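Local atomic coordinates of beta-N-acetylhexosaminidase (Beutenbergia cavernae, PDB entry 5BU9), a protein that probably hydrolyses terminal non-reducing N-acetyl-D-hexosamine residues from N-acetyl-beta-D-hexosaminides, as a member of glycoside hydrolase family 3. Residues 126-137 and 179-190. Sequence-based numbering, arbitrary orientation.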
ATOM      1  N   ILE A 126     -11.798   6.255  -6.954  1.00 35.20           N
ATOM      2  CA  ILE A 126     -10.853   5.560  -6.080  1.00 34.72           C
ATOM      3  C   ILE A 126     -11.601   4.420  -5.385  1.00 52.00           C
ATOM      4  O   ILE A 126     -12.715   4.641  -4.905  1.00 35.33           O
ATOM      5  CB  ILE A 126     -10.258   6.534  -5.026  1.00 36.78           C
ATOM      6  CG1 ILE A 126      -9.502   7.656  -5.727  1.00 35.99           C
ATOM      7  CG2 ILE A 126      -9.438   5.778  -3.946  1.00 31.19           C
ATOM      8  CD1 ILE A 126      -8.301   7.184  -6.485  1.00 37.33           C
ATOM      9  N   ASN A 127     -11.015   3.222  -5.312  1.00 32.54           N
ATOM     10  CA  ASN A 127     -11.620   2.155  -4.502  1.00 50.59           C
ATOM     11  C   ASN A 127     -10.640   1.561  -3.504  1.00 40.82           C
ATOM     12  O   ASN A 127     -10.976   0.621  -2.803  1.00 40.74           O
ATOM     13  CB  ASN A 127     -12.200   1.031  -5.377  1.00 33.58           C
ATOM     14  CG  ASN A 127     -11.181   0.443  -6.339  1.00 37.70           C
ATOM     15  OD1 ASN A 127      -9.970   0.490  -6.100  1.00 32.67           O
ATOM     16  ND2 ASN A 127     -11.669  -0.084  -7.458  1.00 37.88           N
ATOM     17  N   LEU A 128      -9.421   2.094  -3.447  1.00 38.66           N
ATOM     18  CA  LEU A 128      -8.485   1.627  -2.438  1.00 29.86           C
ATOM     19  C   LEU A 128      -7.737   2.812  -1.858  1.00 43.25           C
ATOM     20  O   LEU A 128      -7.192   3.629  -2.606  1.00 29.62           O
ATOM     21  CB  LEU A 128      -7.505   0.600  -3.024  1.00 29.26           C
ATOM     22  CG  LEU A 128      -6.599  -0.050  -1.983  1.00 29.41           C
ATOM     23  CD1 LEU A 128      -7.442  -0.854  -0.962  1.00 30.00           C
ATOM     24  CD2 LEU A 128      -5.558  -0.934  -2.659  1.00 28.02           C
ATOM     25  N   ASN A 129      -7.743   2.923  -0.528  1.00 29.16           N
ATOM     26  CA  ASN A 129      -6.960   3.958   0.162  1.00 30.78           C
ATOM     27  C   ASN A 129      -5.715   3.326   0.795  1.00 36.71           C
ATOM     28  O   ASN A 129      -5.824   2.363   1.556  1.00 33.28           O
ATOM     29  CB  ASN A 129      -7.819   4.661   1.227  1.00 35.56           C
ATOM     30  CG  ASN A 129      -7.236   6.002   1.685  1.00 34.14           C
ATOM     31  OD1 ASN A 129      -6.179   6.418   1.233  1.00 31.81           O
ATOM     32  ND2 ASN A 129      -7.951   6.693   2.596  1.00 29.99           N
ATOM     33  N   LEU A 130      -4.535   3.857   0.483  1.00 28.42           N
ATOM     34  CA  LEU A 130      -3.321   3.412   1.177  1.00 33.53           C
ATOM     35  C   LEU A 130      -3.238   4.143   2.529  1.00 42.06           C
ATOM     36  O   LEU A 130      -2.448   5.086   2.734  1.00 37.08           O
ATOM     37  CB  LEU A 130      -2.059   3.639   0.310  1.00 25.46           C
ATOM     38  CG  LEU A 130      -2.106   3.093  -1.122  1.00 32.59           C
ATOM     39  CD1 LEU A 130      -0.713   3.142  -1.746  1.00 24.87           C
ATOM     40  CD2 LEU A 130      -2.651   1.664  -1.181  1.00 26.79           C
ATOM     41  N   ALA A 131      -4.073   3.675   3.450  1.00 29.00           N
ATOM     42  CA  ALA A 131      -4.263   4.263   4.779  1.00 32.55           C
ATOM     43  C   ALA A 131      -5.278   3.320   5.424  1.00 46.44           C
ATOM     44  O   ALA A 131      -5.964   2.631   4.703  1.00 31.75           O
ATOM     45  CB  ALA A 131      -4.796   5.722   4.684  1.00 34.82           C
ATOM     46  N   PRO A 132      -5.404   3.288   6.763  1.00 28.85           N
ATOM     47  CA  PRO A 132      -4.760   4.144   7.758  1.00 43.87           C
ATOM     48  C   PRO A 132      -3.364   3.676   8.154  1.00 43.84           C
ATOM     49  O   PRO A 132      -3.053   2.493   8.089  1.00 30.98           O
ATOM     50  CB  PRO A 132      -5.711   4.043   8.948  1.00 46.24           C
ATOM     51  CG  PRO A 132      -6.215   2.581   8.862  1.00 36.23           C
ATOM     52  CD  PRO A 132      -6.306   2.292   7.390  1.00 34.32           C
ATOM     53  N   VAL A 133      -2.543   4.624   8.580  1.00 30.41           N
ATOM     54  CA  VAL A 133      -1.286   4.355   9.279  1.00 29.02           C
ATOM     55  C   VAL A 133      -1.539   3.730  10.646  1.00 34.60           C
ATOM     56  O   VAL A 133      -2.150   4.340  11.513  1.00 38.10           O
ATOM     57  CB  VAL A 133      -0.474   5.649   9.433  1.00 35.07           C
ATOM     58  CG1 VAL A 133       0.663   5.458  10.383  1.00 27.10           C
ATOM     59  CG2 VAL A 133       0.029   6.122   8.085  1.00 27.07           C
HETATM   60  N   MSE A 134      -1.058   2.517  10.859  1.00 29.21           N
HETATM   61  CA  MSE A 134      -1.188   1.905  12.175  1.00 32.19           C
HETATM   62  C   MSE A 134       0.165   1.756  12.859  1.00 52.90           C
HETATM   63  O   MSE A 134       0.305   0.992  13.815  1.00 37.95           O
HETATM   64  CB  MSE A 134      -1.891   0.559  12.065  1.00 29.65           C
HETATM   65  CG  MSE A 134      -3.276   0.707  11.465  1.00 40.22           C
HETATM   66 SE   MSE A 134      -4.422  -0.822  11.803  0.72 44.78          SE
HETATM   67  CE  MSE A 134      -4.940  -0.373  13.637  1.00 40.73           C
ATOM     68  N   ASP A 135       1.148   2.499  12.355  1.00 32.49           N
ATOM     69  CA  ASP A 135       2.445   2.593  12.974  1.00 31.69           C
ATOM     70  C   ASP A 135       2.225   3.197  14.344  1.00 52.20           C
ATOM     71  O   ASP A 135       1.362   4.047  14.495  1.00 37.75           O
ATOM     72  CB  ASP A 135       3.404   3.483  12.159  1.00 28.07           C
ATOM     73  CG  ASP A 135       3.750   2.902  10.806  1.00 64.02           C
ATOM     74  OD1 ASP A 135       4.095   1.692  10.721  1.00 35.86           O
ATOM     75  OD2 ASP A 135       3.686   3.681   9.827  1.00 33.50           O
ATOM     76  N   VAL A 136       2.994   2.779  15.338  1.00 41.41           N
ATOM     77  CA  VAL A 136       2.892   3.392  16.654  1.00 30.65           C
ATOM     78  C   VAL A 136       4.164   4.162  16.958  1.00 36.52           C
ATOM     79  O   VAL A 136       5.243   3.596  16.887  1.00 42.14           O
ATOM     80  CB  VAL A 136       2.612   2.337  17.733  1.00 35.61           C
ATOM     81  CG1 VAL A 136       2.582   2.980  19.072  1.00 33.26           C
ATOM     82  CG2 VAL A 136       1.283   1.676  17.476  1.00 40.05           C
ATOM     83  N   VAL A 137       4.039   5.443  17.295  1.00 41.85           N
ATOM     84  CA  VAL A 137       5.188   6.261  17.664  1.00 47.15           C
ATOM     85  C   VAL A 137       5.331   6.110  19.189  1.00 38.69           C
ATOM     86  O   VAL A 137       4.343   5.930  19.879  1.00 45.26           O
ATOM     87  CB  VAL A 137       5.007   7.727  17.181  1.00 44.19           C
ATOM     88  CG1 VAL A 137       6.101   8.638  17.684  1.00 35.75           C
ATOM     89  CG2 VAL A 137       5.017   7.777  15.674  1.00 30.13           C
ATOM     90  N   VAL A 179     -14.751   1.991  -0.135  1.00 40.22           N
ATOM     91  CA  VAL A 179     -13.302   2.128  -0.318  1.00 36.95           C
ATOM     92  C   VAL A 179     -12.568   1.242   0.653  1.00 45.59           C
ATOM     93  O   VAL A 179     -12.652   1.460   1.864  1.00 41.97           O
ATOM     94  CB  VAL A 179     -12.820   3.580  -0.120  1.00 39.65           C
ATOM     95  CG1 VAL A 179     -11.357   3.661  -0.498  1.00 38.26           C
ATOM     96  CG2 VAL A 179     -13.651   4.531  -0.928  1.00 37.43           C
ATOM     97  N   GLU A 180     -11.830   0.259   0.138  1.00 40.61           N
ATOM     98  CA  GLU A 180     -11.041  -0.601   1.009  1.00 34.66           C
ATOM     99  C   GLU A 180      -9.818   0.145   1.488  1.00 49.44           C
ATOM    100  O   GLU A 180      -9.405   1.121   0.862  1.00 34.76           O
ATOM    101  CB  GLU A 180     -10.629  -1.898   0.299  1.00 34.17           C
ATOM    102  CG  GLU A 180     -11.664  -3.037   0.473  1.00 47.65           C
ATOM    103  CD  GLU A 180     -11.773  -3.560   1.922  1.00 57.46           C
ATOM    104  OE1 GLU A 180     -12.598  -4.485   2.151  1.00 63.88           O
ATOM    105  OE2 GLU A 180     -11.038  -3.059   2.822  1.00 44.85           O
ATOM    106  N   THR A 181      -9.242  -0.315   2.597  1.00 35.89           N
ATOM    107  CA  THR A 181      -8.069   0.335   3.165  1.00 32.02           C
ATOM    108  C   THR A 181      -6.854  -0.601   3.158  1.00 38.87           C
ATOM    109  O   THR A 181      -6.990  -1.815   2.987  1.00 34.12           O
ATOM    110  CB  THR A 181      -8.354   0.802   4.588  1.00 38.09           C
ATOM    111  OG1 THR A 181      -9.047  -0.239   5.292  1.00 39.69           O
ATOM    112  CG2 THR A 181      -9.236   2.071   4.556  1.00 33.90           C
ATOM    113  N   VAL A 182      -5.670  -0.014   3.284  1.00 33.64           N
ATOM    114  CA  VAL A 182      -4.429  -0.762   3.430  1.00 34.35           C
ATOM    115  C   VAL A 182      -3.747  -0.331   4.715  1.00 45.27           C
ATOM    116  O   VAL A 182      -3.291   0.793   4.798  1.00 36.48           O
ATOM    117  CB  VAL A 182      -3.520  -0.514   2.243  1.00 34.07           C
ATOM    118  CG1 VAL A 182      -2.225  -1.323   2.388  1.00 28.22           C
ATOM    119  CG2 VAL A 182      -4.278  -0.848   0.924  1.00 28.24           C
ATOM    120  N   ILE A 183      -3.685  -1.177   5.738  1.00 34.50           N
ATOM    121  CA  ILE A 183      -3.032  -0.710   6.971  1.00 38.81           C
ATOM    122  C   ILE A 183      -1.516  -0.728   6.733  1.00 37.70           C
ATOM    123  O   ILE A 183      -0.998  -1.620   6.054  1.00 28.27           O
ATOM    124  CB  ILE A 183      -3.474  -1.543   8.204  1.00 33.70           C
ATOM    125  CG1 ILE A 183      -3.188  -3.021   8.014  1.00 39.90           C
ATOM    126  CG2 ILE A 183      -4.972  -1.375   8.449  1.00 31.87           C
ATOM    127  CD1 ILE A 183      -3.379  -3.788   9.287  1.00 32.57           C
ATOM    128  N   LYS A 184      -0.809   0.284   7.225  1.00 37.62           N
ATOM    129  CA  LYS A 184       0.620   0.447   6.895  1.00 28.55           C
ATOM    130  C   LYS A 184       1.369   1.057   8.103  1.00 33.29           C
ATOM    131  O   LYS A 184       0.724   1.692   8.943  1.00 37.17           O
ATOM    132  CB  LYS A 184       0.746   1.309   5.647  1.00 25.91           C
ATOM    133  CG  LYS A 184       0.272   2.761   5.800  1.00 34.26           C
ATOM    134  CD  LYS A 184       0.309   3.418   4.427  1.00 27.85           C
ATOM    135  CE  LYS A 184       0.186   4.917   4.510  1.00 28.76           C
ATOM    136  NZ  LYS A 184       0.106   5.578   3.143  1.00 33.17           N
ATOM    137  N   HIS A 185       2.680   0.853   8.253  1.00 33.77           N
ATOM    138  CA  HIS A 185       3.542   0.028   7.406  1.00 32.93           C
ATOM    139  C   HIS A 185       4.152  -1.093   8.239  1.00 39.80           C
ATOM    140  O   HIS A 185       5.015  -0.843   9.073  1.00 34.15           O
ATOM    141  CB  HIS A 185       4.698   0.859   6.795  1.00 26.33           C
ATOM    142  CG  HIS A 185       4.296   2.204   6.279  1.00 37.67           C
ATOM    143  ND1 HIS A 185       3.886   3.229   7.106  1.00 30.41           N
ATOM    144  CD2 HIS A 185       4.285   2.709   5.018  1.00 31.27           C
ATOM    145  CE1 HIS A 185       3.623   4.300   6.375  1.00 56.32           C
ATOM    146  NE2 HIS A 185       3.866   4.016   5.104  1.00 31.25           N
ATOM    147  N   PHE A 186       3.732  -2.322   7.993  1.00 33.57           N
ATOM    148  CA  PHE A 186       4.105  -3.457   8.823  1.00 37.57           C
ATOM    149  C   PHE A 186       5.599  -3.771   8.677  1.00 36.70           C
ATOM    150  O   PHE A 186       6.121  -3.799   7.563  1.00 29.10           O
ATOM    151  CB  PHE A 186       3.253  -4.673   8.434  1.00 28.53           C
ATOM    152  CG  PHE A 186       3.404  -5.818   9.345  1.00 37.63           C
ATOM    153  CD1 PHE A 186       2.567  -5.954  10.434  1.00 34.83           C
ATOM    154  CD2 PHE A 186       4.376  -6.770   9.123  1.00 26.91           C
ATOM    155  CE1 PHE A 186       2.679  -7.022  11.299  1.00 34.12           C
ATOM    156  CE2 PHE A 186       4.507  -7.869  10.006  1.00 35.58           C
ATOM    157  CZ  PHE A 186       3.660  -7.980  11.088  1.00 45.16           C
ATOM    158  N   PRO A 187       6.292  -4.035   9.789  1.00 30.60           N
ATOM    159  CA  PRO A 187       5.788  -4.205  11.171  1.00 30.35           C
ATOM    160  C   PRO A 187       5.749  -2.937  12.031  1.00 37.97           C
ATOM    161  O   PRO A 187       5.492  -3.023  13.245  1.00 35.67           O
ATOM    162  CB  PRO A 187       6.785  -5.216  11.775  1.00 34.38           C
ATOM    163  CG  PRO A 187       8.102  -4.876  11.072  1.00 25.69           C
ATOM    164  CD  PRO A 187       7.708  -4.436   9.647  1.00 24.77           C
ATOM    165  N   GLY A 188       5.958  -1.780  11.422  1.00 35.62           N
ATOM    166  CA  GLY A 188       5.885  -0.513  12.134  1.00 26.96           C
ATOM    167  C   GLY A 188       7.023   0.434  11.779  1.00 47.61           C
ATOM    168  O   GLY A 188       8.192   0.113  11.938  1.00 40.05           O
ATOM    169  N   LEU A 189       6.679   1.617  11.286  1.00 32.30           N
ATOM    170  CA  LEU A 189       7.674   2.583  10.822  1.00 25.99           C
ATOM    171  C   LEU A 189       7.788   3.762  11.778  1.00 46.84           C
ATOM    172  O   LEU A 189       8.493   4.730  11.493  1.00 31.87           O
ATOM    173  CB  LEU A 189       7.292   3.072   9.426  1.00 30.87           C
ATOM    174  CG  LEU A 189       8.327   3.429   8.375  1.00 44.69           C
ATOM    175  CD1 LEU A 189       9.503   2.465   8.385  1.00 25.37           C
ATOM    176  CD2 LEU A 189       7.646   3.416   7.010  1.00 27.98           C
ATOM    177  N   GLY A 190       7.096   3.683  12.911  1.00 28.72           N
ATOM    178  CA  GLY A 190       7.069   4.791  13.838  1.00 28.85           C
ATOM    179  C   GLY A 190       8.275   4.908  14.742  1.00 29.14           C
ATOM    180  O   GLY A 190       8.303   5.776  15.605  1.00 43.71           O
TER
HETATM  181  O   HOH W   1       5.697   1.813  14.605  1.00 39.32           O
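Two adjacent parallel strands of the TIM-barrel fold expected for family 3 meet here and run on, at their C-terminal ends, into a pocket where K184 NZ and H185 NE2 hydrogen-bond a glycerol, probably from the crystallisation liquor. E180 N bonds to N127 O and N129 N to E180 O, the latter at 2.8 Å and almost straight (175°). Between N129 and V133 the register slips by one residue, A131 being the extra one, next to the cis peptide before P132; M134 N meets K184 O (2.7 Å). K184 stretches out past CG, passing V133 CG2, so that NZ reaches L130 O (2.6 Å) from above the carbonyl plane. D135 ties the two loops together. Its OD2 takes H185 ND1 on the syn lone pair (2.8 Å), carboxylate and imidazole nearly coplanar. OD1 accepts L189 N (2.6 Å) and H185 N from opposite faces of the carboxylate. K184 CG lies over one ring face of H185 and L189 CD2 over the other. With an alanine at D135 both H185 N-H groups and L189 N would probably lose their shared acceptor, and the imidazole the in-plane bond that fixes its rotation. I183 CG2 packs against SE of selenomethionine M134 at 3.4 Å. Strand 75-82 flanks 126-137, its E81 forming a salt bridge with K184; strand 227-230 continues the sheet beyond I183, and helix 160-176 packs on N129, P132 and T181.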